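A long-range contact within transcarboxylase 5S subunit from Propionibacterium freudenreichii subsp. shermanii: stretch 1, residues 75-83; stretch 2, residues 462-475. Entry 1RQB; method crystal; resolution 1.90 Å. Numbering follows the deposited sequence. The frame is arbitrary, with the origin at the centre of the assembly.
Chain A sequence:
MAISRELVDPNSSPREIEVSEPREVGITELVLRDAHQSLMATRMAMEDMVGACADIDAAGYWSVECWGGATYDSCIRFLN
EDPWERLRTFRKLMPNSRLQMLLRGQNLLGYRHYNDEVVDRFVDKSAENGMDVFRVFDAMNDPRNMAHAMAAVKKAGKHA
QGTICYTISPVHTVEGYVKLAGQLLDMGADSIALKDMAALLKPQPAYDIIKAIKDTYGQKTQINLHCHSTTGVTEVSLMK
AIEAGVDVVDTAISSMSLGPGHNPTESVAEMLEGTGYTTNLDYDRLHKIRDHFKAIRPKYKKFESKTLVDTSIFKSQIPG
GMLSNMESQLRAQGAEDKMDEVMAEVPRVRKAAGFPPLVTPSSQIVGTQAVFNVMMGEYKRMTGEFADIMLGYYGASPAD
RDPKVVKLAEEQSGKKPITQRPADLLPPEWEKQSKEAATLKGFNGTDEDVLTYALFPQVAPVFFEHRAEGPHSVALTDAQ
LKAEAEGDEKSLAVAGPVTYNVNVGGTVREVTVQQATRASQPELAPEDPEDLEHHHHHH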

ATOM      1  N   CYS A  75      13.871 -24.384  -2.756  1.00 13.39           N
ATOM      2  CA  CYS A  75      13.866 -25.547  -1.859  1.00 13.24           C
ATOM      3  C   CYS A  75      15.180 -26.324  -1.959  1.00 13.50           C
ATOM      4  O   CYS A  75      15.817 -26.610  -0.946  1.00 13.24           O
ATOM      5  CB  CYS A  75      12.713 -26.493  -2.217  1.00 16.83           C
ATOM      6  SG  CYS A  75      11.112 -26.017  -1.530  1.00 22.47           S
ATOM      7  N   ILE A  76      15.607 -26.656  -3.170  1.00 15.05           N
ATOM      8  CA  ILE A  76      16.808 -27.493  -3.303  1.00 18.11           C
ATOM      9  C   ILE A  76      18.103 -26.679  -3.293  1.00 18.02           C
ATOM     10  O   ILE A  76      19.160 -27.217  -2.968  1.00 16.82           O
ATOM     11  CB  ILE A  76      16.785 -28.308  -4.607  1.00 18.50           C
ATOM     12  CG1 ILE A  76      16.872 -27.363  -5.798  1.00 14.07           C
ATOM     13  CG2 ILE A  76      15.516 -29.158  -4.681  1.00 18.36           C
ATOM     14  CD1 ILE A  76      16.896 -28.079  -7.122  1.00 18.38           C
ATOM     15  N   ARG A  77      18.046 -25.393  -3.611  1.00 14.97           N
ATOM     16  CA  ARG A  77      19.300 -24.632  -3.689  1.00 16.10           C
ATOM     17  C   ARG A  77      19.647 -23.968  -2.354  1.00 19.39           C
ATOM     18  O   ARG A  77      20.821 -23.892  -1.996  1.00 20.47           O
ATOM     19  CB  ARG A  77      19.194 -23.573  -4.797  1.00 19.23           C
ATOM     20  CG  ARG A  77      20.497 -22.845  -5.120  1.00 26.64           C
ATOM     21  CD  ARG A  77      20.282 -21.706  -6.127  1.00 29.81           C
ATOM     22  NE  ARG A  77      19.711 -22.127  -7.407  1.00 30.01           N
ATOM     23  CZ  ARG A  77      20.417 -22.566  -8.446  1.00 33.84           C
ATOM     24  NH1 ARG A  77      21.738 -22.652  -8.366  1.00 31.91           N
ATOM     25  NH2 ARG A  77      19.804 -22.909  -9.575  1.00 31.47           N
ATOM     26  N   PHE A  78      18.651 -23.522  -1.593  1.00 16.54           N
ATOM     27  CA  PHE A  78      18.950 -22.791  -0.352  1.00 15.53           C
ATOM     28  C   PHE A  78      18.386 -23.449   0.908  1.00 15.17           C
ATOM     29  O   PHE A  78      18.932 -23.256   1.994  1.00 15.53           O
ATOM     30  CB  PHE A  78      18.347 -21.380  -0.405  1.00 17.60           C
ATOM     31  CG  PHE A  78      18.749 -20.581  -1.606  1.00 19.78           C
ATOM     32  CD1 PHE A  78      17.780 -20.022  -2.431  1.00 20.30           C
ATOM     33  CD2 PHE A  78      20.090 -20.357  -1.893  1.00 21.85           C
ATOM     34  CE1 PHE A  78      18.137 -19.249  -3.530  1.00 23.23           C
ATOM     35  CE2 PHE A  78      20.463 -19.586  -2.986  1.00 24.39           C
ATOM     36  CZ  PHE A  78      19.483 -19.028  -3.809  1.00 24.39           C
ATOM     37  N   LEU A  79      17.305 -24.213   0.804  1.00 14.50           N
ATOM     38  CA  LEU A  79      16.677 -24.732   2.027  1.00 14.47           C
ATOM     39  C   LEU A  79      16.899 -26.231   2.237  1.00 16.45           C
ATOM     40  O   LEU A  79      16.370 -26.794   3.194  1.00 17.47           O
ATOM     41  CB  LEU A  79      15.170 -24.433   1.988  1.00 15.14           C
ATOM     42  CG  LEU A  79      14.756 -22.987   1.676  1.00 16.92           C
ATOM     43  CD1 LEU A  79      13.239 -22.896   1.647  1.00 17.36           C
ATOM     44  CD2 LEU A  79      15.323 -22.031   2.718  1.00 13.99           C
ATOM     45  N   ASN A  80      17.666 -26.876   1.364  1.00 16.32           N
ATOM     46  CA  ASN A  80      17.910 -28.322   1.471  1.00 16.95           C
ATOM     47  C   ASN A  80      16.585 -29.040   1.730  1.00 18.46           C
ATOM     48  O   ASN A  80      16.487 -29.916   2.589  1.00 17.48           O
ATOM     49  CB  ASN A  80      18.894 -28.640   2.608  1.00 17.52           C
ATOM     50  CG  ASN A  80      19.371 -30.087   2.573  1.00 18.41           C
ATOM     51  OD1 ASN A  80      19.873 -30.555   1.551  1.00 18.36           O
ATOM     52  ND2 ASN A  80      19.209 -30.804   3.683  1.00 19.34           N
ATOM     53  N   GLU A  81      15.568 -28.669   0.964  1.00 16.24           N
ATOM     54  CA  GLU A  81      14.227 -29.247   1.125  1.00 14.24           C
ATOM     55  C   GLU A  81      13.771 -29.874  -0.194  1.00 15.49           C
ATOM     56  O   GLU A  81      14.021 -29.332  -1.269  1.00 13.42           O
ATOM     57  CB  GLU A  81      13.254 -28.132   1.525  1.00 16.77           C
ATOM     58  CG  GLU A  81      11.831 -28.598   1.746  1.00 19.45           C
ATOM     59  CD  GLU A  81      10.917 -27.465   2.169  1.00 21.83           C
ATOM     60  OE1 GLU A  81      11.435 -26.375   2.507  1.00 23.76           O
ATOM     61  OE2 GLU A  81       9.684 -27.666   2.175  1.00 20.23           O
ATOM     62  N   ASP A  82      13.117 -31.025  -0.114  1.00 13.73           N
ATOM     63  CA  ASP A  82      12.609 -31.670  -1.334  1.00 14.67           C
ATOM     64  C   ASP A  82      11.269 -31.008  -1.666  1.00 12.32           C
ATOM     65  O   ASP A  82      10.323 -31.093  -0.886  1.00 10.84           O
ATOM     66  CB  ASP A  82      12.398 -33.173  -1.100  1.00 14.96           C
ATOM     67  CG  ASP A  82      12.143 -33.934  -2.394  1.00 25.49           C
ATOM     68  OD1 ASP A  82      11.534 -33.349  -3.316  1.00 23.56           O
ATOM     69  OD2 ASP A  82      12.548 -35.116  -2.486  1.00 27.83           O
ATOM     70  N   PRO A  83      11.169 -30.345  -2.828  1.00 13.59           N
ATOM     71  CA  PRO A  83       9.922 -29.668  -3.224  1.00 12.54           C
ATOM     72  C   PRO A  83       8.715 -30.609  -3.254  1.00 14.63           C
ATOM     73  O   PRO A  83       7.588 -30.201  -2.983  1.00 12.90           O
ATOM     74  CB  PRO A  83      10.233 -29.129  -4.623  1.00 13.94           C
ATOM     75  CG  PRO A  83      11.730 -29.119  -4.709  1.00 19.85           C
ATOM     76  CD  PRO A  83      12.154 -30.329  -3.921  1.00 13.50           C
TER
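Stretch 2 462-475: VFFEHRAEGPHSVA

How does stretch 2 begin its approach to stretch 1? It enters in a helix that began earlier in the chain and includes Val-462 and Phe-463, and Phe-463 is the residue that brings it into contact. The CA atoms of Ile-76 and Phe-463 lie 5.8 Å apart, and the CA-to-CB bond of Phe-463 points toward stretch 1. With chi1 at t, its ring lies along the stretch from Ile-76 to Asp-82. Ile-76 covers one face: its CG2 sits 3.9 Å from the centroid of the Phe-463 ring and only 14° off the ring normal, a CH-pi contact. At the ring edge lies the backbone of Asn-80, whose C is 3.7 Å from Phe-463 CE1. The far tip of the ring reaches the next two residues, with Phe-463 CZ 3.5 Å from both Glu-81 O and Asp-82 CA. The phenyl group is thus packed against backbone as much as against side chains.

What holds the segment that follows, from His-466 to Gly-470? Its main anchor is Asn-80, which has 130 Å² covered by stretch 2, and whose side chain makes two hydrogen bonds to it. Asn-80 is the first residue to leave helical angles after its helix, and it does so with positive phi. Its amide group donates twice: ND2 of Asn-80 lies 3.0 Å from His-466 O and 2.9 Å from Gly-470 O, so one nitrogen ties together two carbonyls four residues apart. Arg-467, between them, extends its side chain to stretch 1, and its NH1 makes a salt bridge of 2.9 Å with Asp-82 OD2. Its backbone takes part too, through a water that donates to Arg-467 O at 2.7 Å and to Asn-80 O at 2.8 Å. Gly-470 has backbone angles at which a CB would be jammed against the preceding carbonyl O.

How does the chain run once the helical geometry ends? From Pro-471 to Ser-473 it is extended in its backbone angles and runs opposite to stretch 1: Glu-81 has Pro-471 as its neighbour, 4.6 Å between CA atoms, and Leu-79 has His-472, at 5.2 Å. Pro-471 CA approaches Leu-79 O and Asn-80 O, each at 3.4 Å, as CA-H...O contacts, while Pro-471 CB rests 3.8 Å from Glu-81 CB. The next residue provides the backbone link: His-472 N donates to Leu-79 O at 3.0 Å, nearly straight at 170°. The His-472 ring is steadied within its own stretch, where NE2 of His-472 donates to Glu-469 OE2 at 3.0 Å.

Where does the contact finish? Ser-473 points its CA-to-CB bond away, and Val-474 turns back toward stretch 1. Val-474 CG1 comes within 3.7 Å of Phe-78 O, and Val-474 CG2 lies 4.2 Å from Leu-79 CD2, a looser apolar contact. Ala-475 is out of reach. Altogether the two stretches bury 638 Å², although touching residues are at least 381 positions apart in sequence.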

ATOM      1  N   VAL A 462      24.369 -31.859  -5.376  1.00 23.08           N
ATOM      2  CA  VAL A 462      24.604 -31.397  -4.000  1.00 22.21           C
ATOM      3  C   VAL A 462      23.367 -31.665  -3.140  1.00 21.77           C
ATOM      4  O   VAL A 462      23.473 -32.135  -2.007  1.00 20.98           O
ATOM      5  CB  VAL A 462      24.925 -29.891  -3.967  1.00 27.39           C
ATOM      6  CG1 VAL A 462      24.980 -29.395  -2.521  1.00 27.29           C
ATOM      7  CG2 VAL A 462      26.259 -29.637  -4.647  1.00 30.85           C
ATOM      8  N   PHE A 463      22.189 -31.386  -3.679  1.00 19.36           N
ATOM      9  CA  PHE A 463      20.953 -31.590  -2.909  1.00 16.54           C
ATOM     10  C   PHE A 463      20.785 -33.061  -2.517  1.00 18.11           C
ATOM     11  O   PHE A 463      20.517 -33.371  -1.356  1.00 14.34           O
ATOM     12  CB  PHE A 463      19.731 -31.128  -3.710  1.00 16.53           C
ATOM     13  CG  PHE A 463      18.427 -31.463  -3.052  1.00 19.04           C
ATOM     14  CD1 PHE A 463      18.150 -31.012  -1.762  1.00 17.73           C
ATOM     15  CD2 PHE A 463      17.494 -32.261  -3.695  1.00 18.66           C
ATOM     16  CE1 PHE A 463      16.962 -31.358  -1.125  1.00 18.55           C
ATOM     17  CE2 PHE A 463      16.297 -32.615  -3.063  1.00 17.89           C
ATOM     18  CZ  PHE A 463      16.033 -32.164  -1.780  1.00 20.61           C
ATOM     19  N   PHE A 464      20.941 -33.968  -3.475  1.00 16.61           N
ATOM     20  CA  PHE A 464      20.753 -35.401  -3.203  1.00 18.94           C
ATOM     21  C   PHE A 464      21.705 -35.878  -2.104  1.00 20.09           C
ATOM     22  O   PHE A 464      21.366 -36.761  -1.317  1.00 19.31           O
ATOM     23  CB  PHE A 464      21.003 -36.230  -4.470  1.00 19.75           C
ATOM     24  CG  PHE A 464      19.920 -36.111  -5.516  1.00 20.28           C
ATOM     25  CD1 PHE A 464      20.146 -36.569  -6.810  1.00 25.43           C
ATOM     26  CD2 PHE A 464      18.679 -35.559  -5.209  1.00 21.89           C
ATOM     27  CE1 PHE A 464      19.150 -36.482  -7.789  1.00 22.27           C
ATOM     28  CE2 PHE A 464      17.676 -35.468  -6.178  1.00 21.40           C
ATOM     29  CZ  PHE A 464      17.914 -35.931  -7.471  1.00 21.87           C
ATOM     30  N   GLU A 465      22.892 -35.290  -2.038  1.00 19.71           N
ATOM     31  CA  GLU A 465      23.881 -35.730  -1.045  1.00 25.01           C
ATOM     32  C   GLU A 465      23.549 -35.215   0.358  1.00 24.49           C
ATOM     33  O   GLU A 465      23.893 -35.861   1.346  1.00 24.53           O
ATOM     34  CB  GLU A 465      25.275 -35.238  -1.433  1.00 30.72           C
ATOM     35  CG  GLU A 465      26.377 -35.817  -0.550  1.00 47.63           C
ATOM     36  CD  GLU A 465      27.479 -34.823  -0.237  1.00 53.27           C
ATOM     37  OE1 GLU A 465      27.950 -34.134  -1.169  1.00 58.67           O
ATOM     38  OE2 GLU A 465      27.882 -34.741   0.945  1.00 58.22           O
ATOM     39  N   HIS A 466      22.858 -34.079   0.460  1.00 19.86           N
ATOM     40  CA  HIS A 466      22.589 -33.472   1.772  1.00 20.65           C
ATOM     41  C   HIS A 466      21.129 -33.579   2.219  1.00 17.75           C
ATOM     42  O   HIS A 466      20.825 -33.283   3.373  1.00 17.55           O
ATOM     43  CB  HIS A 466      22.968 -31.992   1.721  1.00 23.11           C
ATOM     44  CG  HIS A 466      24.443 -31.746   1.683  1.00 29.49           C
ATOM     45  ND1 HIS A 466      25.267 -32.011   2.755  1.00 32.40           N
ATOM     46  CD2 HIS A 466      25.238 -31.241   0.711  1.00 29.52           C
ATOM     47  CE1 HIS A 466      26.507 -31.676   2.446  1.00 33.79           C
ATOM     48  NE2 HIS A 466      26.516 -31.206   1.212  1.00 31.39           N
ATOM     49  N   ARG A 467      20.231 -33.981   1.328  1.00 18.06           N
ATOM     50  CA  ARG A 467      18.795 -34.042   1.641  1.00 17.72           C
ATOM     51  C   ARG A 467      18.494 -34.756   2.960  1.00 14.33           C
ATOM     52  O   ARG A 467      17.574 -34.363   3.675  1.00 14.25           O
ATOM     53  CB  ARG A 467      18.019 -34.723   0.503  1.00 21.70           C
ATOM     54  CG  ARG A 467      16.564 -35.071   0.872  1.00 25.15           C
ATOM     55  CD  ARG A 467      15.774 -35.540  -0.347  1.00 24.55           C
ATOM     56  NE  ARG A 467      16.444 -36.621  -1.065  1.00 24.39           N
ATOM     57  CZ  ARG A 467      16.130 -36.991  -2.301  1.00 27.96           C
ATOM     58  NH1 ARG A 467      15.148 -36.364  -2.946  1.00 22.02           N
ATOM     59  NH2 ARG A 467      16.807 -37.968  -2.901  1.00 22.83           N
ATOM     60  N   ALA A 468      19.250 -35.801   3.275  1.00 17.33           N
ATOM     61  CA  ALA A 468      19.025 -36.602   4.488  1.00 18.70           C
ATOM     62  C   ALA A 468      19.155 -35.779   5.773  1.00 17.63           C
ATOM     63  O   ALA A 468      18.664 -36.196   6.821  1.00 16.49           O
ATOM     64  CB  ALA A 468      20.004 -37.784   4.518  1.00 21.25           C
ATOM     65  N   GLU A 469      19.810 -34.622   5.719  1.00 17.86           N
ATOM     66  CA  GLU A 469      19.984 -33.783   6.915  1.00 15.65           C
ATOM     67  C   GLU A 469      18.659 -33.120   7.297  1.00 16.86           C
ATOM     68  O   GLU A 469      18.498 -32.630   8.416  1.00 14.97           O
ATOM     69  CB  GLU A 469      20.997 -32.666   6.663  1.00 18.35           C
ATOM     70  CG  GLU A 469      22.376 -33.099   6.242  1.00 22.50           C
ATOM     71  CD  GLU A 469      23.208 -31.914   5.750  1.00 22.81           C
ATOM     72  OE1 GLU A 469      24.364 -32.129   5.333  1.00 25.37           O
ATOM     73  OE2 GLU A 469      22.695 -30.767   5.782  1.00 26.04           O
ATOM     74  N   GLY A 470      17.726 -33.084   6.351  1.00 15.55           N
ATOM     75  CA  GLY A 470      16.435 -32.474   6.604  1.00 14.24           C
ATOM     76  C   GLY A 470      16.447 -31.017   6.179  1.00 15.01           C
ATOM     77  O   GLY A 470      17.513 -30.417   6.053  1.00 12.07           O
ATOM     78  N   PRO A 471      15.272 -30.407   5.977  1.00 15.76           N
ATOM     79  CA  PRO A 471      15.237 -29.006   5.563  1.00 19.67           C
ATOM     80  C   PRO A 471      15.779 -28.043   6.621  1.00 23.62           C
ATOM     81  O   PRO A 471      15.651 -28.273   7.822  1.00 23.71           O
ATOM     82  CB  PRO A 471      13.761 -28.770   5.248  1.00 19.61           C
ATOM     83  CG  PRO A 471      13.067 -29.689   6.165  1.00 24.64           C
ATOM     84  CD  PRO A 471      13.911 -30.949   6.137  1.00 19.21           C
ATOM     85  N   HIS A 472      16.406 -26.973   6.148  1.00 21.80           N
ATOM     86  CA  HIS A 472      16.968 -25.960   7.051  1.00 22.64           C
ATOM     87  C   HIS A 472      16.312 -24.613   6.748  1.00 26.93           C
ATOM     88  O   HIS A 472      15.489 -24.491   5.841  1.00 28.39           O
ATOM     89  CB  HIS A 472      18.478 -25.863   6.855  1.00 21.93           C
ATOM     90  CG  HIS A 472      19.186 -27.180   6.954  1.00 22.70           C
ATOM     91  ND1 HIS A 472      18.931 -28.089   7.957  1.00 21.17           N
ATOM     92  CD2 HIS A 472      20.164 -27.722   6.193  1.00 16.79           C
ATOM     93  CE1 HIS A 472      19.724 -29.136   7.811  1.00 21.17           C
ATOM     94  NE2 HIS A 472      20.482 -28.939   6.748  1.00 20.00           N
ATOM     95  N   SER A 473      16.670 -23.612   7.540  1.00 20.87           N
ATOM     96  CA  SER A 473      16.135 -22.257   7.347  1.00 21.15           C
ATOM     97  C   SER A 473      17.313 -21.290   7.231  1.00 20.02           C
ATOM     98  O   SER A 473      18.358 -21.492   7.847  1.00 17.41           O
ATOM     99  CB  SER A 473      15.251 -21.862   8.533  1.00 21.92           C
ATOM    100  OG  SER A 473      14.814 -20.525   8.393  1.00 23.97           O
ATOM    101  N   VAL A 474      17.164 -20.255   6.417  1.00 15.43           N
ATOM    102  CA  VAL A 474      18.245 -19.270   6.279  1.00 14.59           C
ATOM    103  C   VAL A 474      17.807 -17.966   6.950  1.00 15.26           C
ATOM    104  O   VAL A 474      18.459 -16.933   6.816  1.00 16.72           O
ATOM    105  CB  VAL A 474      18.580 -19.006   4.801  1.00 16.73           C
ATOM    106  CG1 VAL A 474      19.192 -20.252   4.191  1.00 22.22           C
ATOM    107  CG2 VAL A 474      17.315 -18.603   4.030  1.00 16.36           C
ATOM    108  N   ALA A 475      16.684 -18.033   7.654  1.00 15.92           N
ATOM    109  CA  ALA A 475      16.135 -16.865   8.358  1.00 21.22           C
ATOM    110  C   ALA A 475      16.870 -16.704   9.690  1.00 20.66           C
ATOM    111  O   ALA A 475      17.488 -17.644  10.188  1.00 19.36           O
ATOM    112  CB  ALA A 475      14.638 -17.067   8.620  1.00 18.87           C
TER
HETATM  113  O   HOH W   1      15.583 -32.496   3.380  1.00 15.44           O
HETATM  114  O   HOH W   2      12.341 -25.391   4.750  1.00 23.09           O